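Local coordinates for envelopment polyprotein (PDB 7A56), which probably drives fusion of the viral and host cell membranes during entry, as the class II fusion glycoprotein Gc, at residues Leu99-Ile104 against Asn348-Gln353. Numbering follows the deposited sequence.
Sequences LFSIII and NAYSTQ
Tyr350 brings its hydroxyl end against Ser101 and Ile103, and these two contacts make up the whole meeting of 99-104 with 348-353. The two strands are not direct neighbours. Each pairs antiparallel with strand 86-92, which runs between them, and the CA atoms of Ser101 and Tyr350 are still 9.4 Å apart. The tyrosine side chain bridges this gap, touching Asn90 of the middle strand and Pro54 of a loop. Its CG sits between the backbone N and the carbonyl carbon (chi1 73°), and the ring extends toward strand 98-134.

The carbon contacts are van der Waals. Ser101 CB lies 3.5 Å from Tyr350 OH and 3.9 Å from Tyr350 CE1. The serine methylene comes to the ring obliquely. Two residues on, Ile103 approaches the same oxygen with its longer branch: CG1 is 3.7 Å and CD1 3.9 Å from Tyr350 OH. The isoleucine and tyrosine side chains cross at about a right angle.

Among the polar atoms, Ser101 OG lies 3.5 Å from Tyr350 OH. A bound sodium ion is near the tyrosine side chain.

Beyond Tyr350 the chain leaves the strand and leads toward the sheet that begins with 356-365, probably domain III of the class II fold. The buried area is small, 105 Å². It implies a local packing contact, in which one hydroxyl end reaches across strand 86-92 to touch two residues that stand two apart on strand 98-134.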
loop_
_atom_site.group_PDB
_atom_site.type_symbol
_atom_site.label_atom_id
_atom_site.label_comp_id
_atom_site.label_asym_id
_atom_site.label_seq_id
_atom_site.Cartn_x
_atom_site.Cartn_y
_atom_site.Cartn_z
ATOM N N LEU A 99 9.755 -31.027 -33.929
ATOM C CA LEU A 99 8.753 -32.051 -33.662
ATOM C C LEU A 99 7.445 -31.420 -33.211
ATOM O O LEU A 99 6.415 -31.588 -33.875
ATOM C CB LEU A 99 9.263 -33.029 -32.593
ATOM C CG LEU A 99 10.487 -33.909 -32.898
ATOM C CD1 LEU A 99 11.195 -34.249 -31.615
ATOM C CD2 LEU A 99 10.063 -35.194 -33.598
ATOM N N PHE A 100 7.454 -30.688 -32.099
ATOM C CA PHE A 100 6.203 -30.049 -31.686
ATOM C C PHE A 100 6.540 -28.944 -30.710
ATOM O O PHE A 100 7.705 -28.727 -30.382
ATOM C CB PHE A 100 5.187 -31.042 -31.085
ATOM C CG PHE A 100 5.679 -31.756 -29.842
ATOM C CD1 PHE A 100 6.400 -32.932 -29.961
ATOM C CD2 PHE A 100 5.374 -31.274 -28.575
ATOM C CE1 PHE A 100 6.863 -33.601 -28.862
ATOM C CE2 PHE A 100 5.856 -31.927 -27.429
ATOM C CZ PHE A 100 6.592 -33.115 -27.586
ATOM N N SER A 101 5.500 -28.271 -30.203
ATOM C CA SER A 101 5.692 -27.142 -29.310
ATOM C C SER A 101 4.954 -27.372 -27.989
ATOM O O SER A 101 3.923 -28.061 -27.938
ATOM C CB SER A 101 5.216 -25.852 -29.961
ATOM O OG SER A 101 3.809 -25.820 -29.922
ATOM N N ILE A 102 5.565 -26.867 -26.917
ATOM C CA ILE A 102 4.965 -26.784 -25.587
ATOM C C ILE A 102 4.872 -25.307 -25.266
ATOM O O ILE A 102 5.878 -24.590 -25.358
ATOM C CB ILE A 102 5.815 -27.521 -24.537
ATOM C CG1 ILE A 102 5.908 -29.031 -24.863
ATOM C CG2 ILE A 102 5.282 -27.323 -23.146
ATOM C CD1 ILE A 102 6.802 -29.824 -23.895
ATOM N N ILE A 103 3.691 -24.860 -24.857
ATOM C CA ILE A 103 3.452 -23.465 -24.485
ATOM C C ILE A 103 3.222 -23.421 -22.981
ATOM O O ILE A 103 2.470 -24.245 -22.443
ATOM C CB ILE A 103 2.264 -22.909 -25.286
ATOM C CG1 ILE A 103 2.678 -22.741 -26.769
ATOM C CG2 ILE A 103 1.705 -21.564 -24.722
ATOM C CD1 ILE A 103 1.443 -22.611 -27.703
ATOM N N ILE A 104 3.927 -22.527 -22.288
ATOM C CA ILE A 104 3.657 -22.259 -20.878
ATOM C C ILE A 104 2.711 -21.054 -20.798
ATOM O O ILE A 104 3.064 -19.944 -21.226
ATOM C CB ILE A 104 4.953 -21.984 -20.099
ATOM C CG1 ILE A 104 6.022 -23.080 -20.331
ATOM C CG2 ILE A 104 4.656 -21.654 -18.599
ATOM C CD1 ILE A 104 5.553 -24.473 -19.820
ATOM N N ASN A 348 14.180 -24.889 -28.094
ATOM C CA ASN A 348 14.422 -23.460 -28.164
ATOM C C ASN A 348 13.136 -22.651 -27.951
ATOM O O ASN A 348 12.066 -23.006 -28.440
ATOM C CB ASN A 348 15.039 -23.064 -29.491
ATOM C CG ASN A 348 14.072 -23.190 -30.624
ATOM O OD1 ASN A 348 13.798 -24.294 -31.085
ATOM N ND2 ASN A 348 13.515 -22.061 -31.073
ATOM N N ALA A 349 13.292 -21.491 -27.345
ATOM C CA ALA A 349 12.150 -20.604 -27.117
ATOM C C ALA A 349 11.701 -19.952 -28.419
ATOM O O ALA A 349 12.497 -19.747 -29.347
ATOM C CB ALA A 349 12.533 -19.528 -26.097
ATOM N N TYR A 350 10.418 -19.574 -28.471
ATOM C CA TYR A 350 9.913 -18.789 -29.589
ATOM C C TYR A 350 8.718 -17.965 -29.119
ATOM O O TYR A 350 8.129 -18.217 -28.050
ATOM C CB TYR A 350 9.518 -19.661 -30.808
ATOM C CG TYR A 350 8.242 -20.433 -30.585
ATOM C CD1 TYR A 350 8.280 -21.739 -29.980
ATOM C CD2 TYR A 350 7.003 -19.874 -30.940
ATOM C CE1 TYR A 350 7.101 -22.435 -29.744
ATOM C CE2 TYR A 350 5.829 -20.535 -30.710
ATOM C CZ TYR A 350 5.868 -21.799 -30.098
ATOM O OH TYR A 350 4.675 -22.432 -29.868
ATOM N N SER A 351 8.392 -16.949 -29.924
ATOM C CA SER A 351 7.223 -16.109 -29.671
ATOM C C SER A 351 6.829 -15.455 -30.987
ATOM O O SER A 351 7.554 -15.537 -31.986
ATOM C CB SER A 351 7.497 -15.051 -28.606
ATOM O OG SER A 351 8.399 -14.101 -29.129
ATOM N N THR A 352 5.673 -14.801 -30.969
ATOM C CA THR A 352 5.108 -14.171 -32.142
ATOM C C THR A 352 4.356 -12.966 -31.648
ATOM O O THR A 352 3.695 -13.043 -30.614
ATOM C CB THR A 352 4.151 -15.114 -32.859
ATOM O OG1 THR A 352 4.879 -16.286 -33.213
ATOM C CG2 THR A 352 3.551 -14.463 -34.080
ATOM N N GLN A 353 4.468 -11.855 -32.354
ATOM C CA GLN A 353 3.657 -10.719 -31.933
ATOM C C GLN A 353 2.184 -10.964 -32.234
ATOM O O GLN A 353 1.833 -11.430 -33.321
ATOM C CB GLN A 353 4.125 -9.453 -32.622
ATOM C CG GLN A 353 5.148 -8.734 -31.800
ATOM C CD GLN A 353 4.909 -7.243 -31.778
ATOM O OE1 GLN A 353 3.981 -6.728 -32.435
ATOM N NE2 GLN A 353 5.739 -6.530 -31.012
#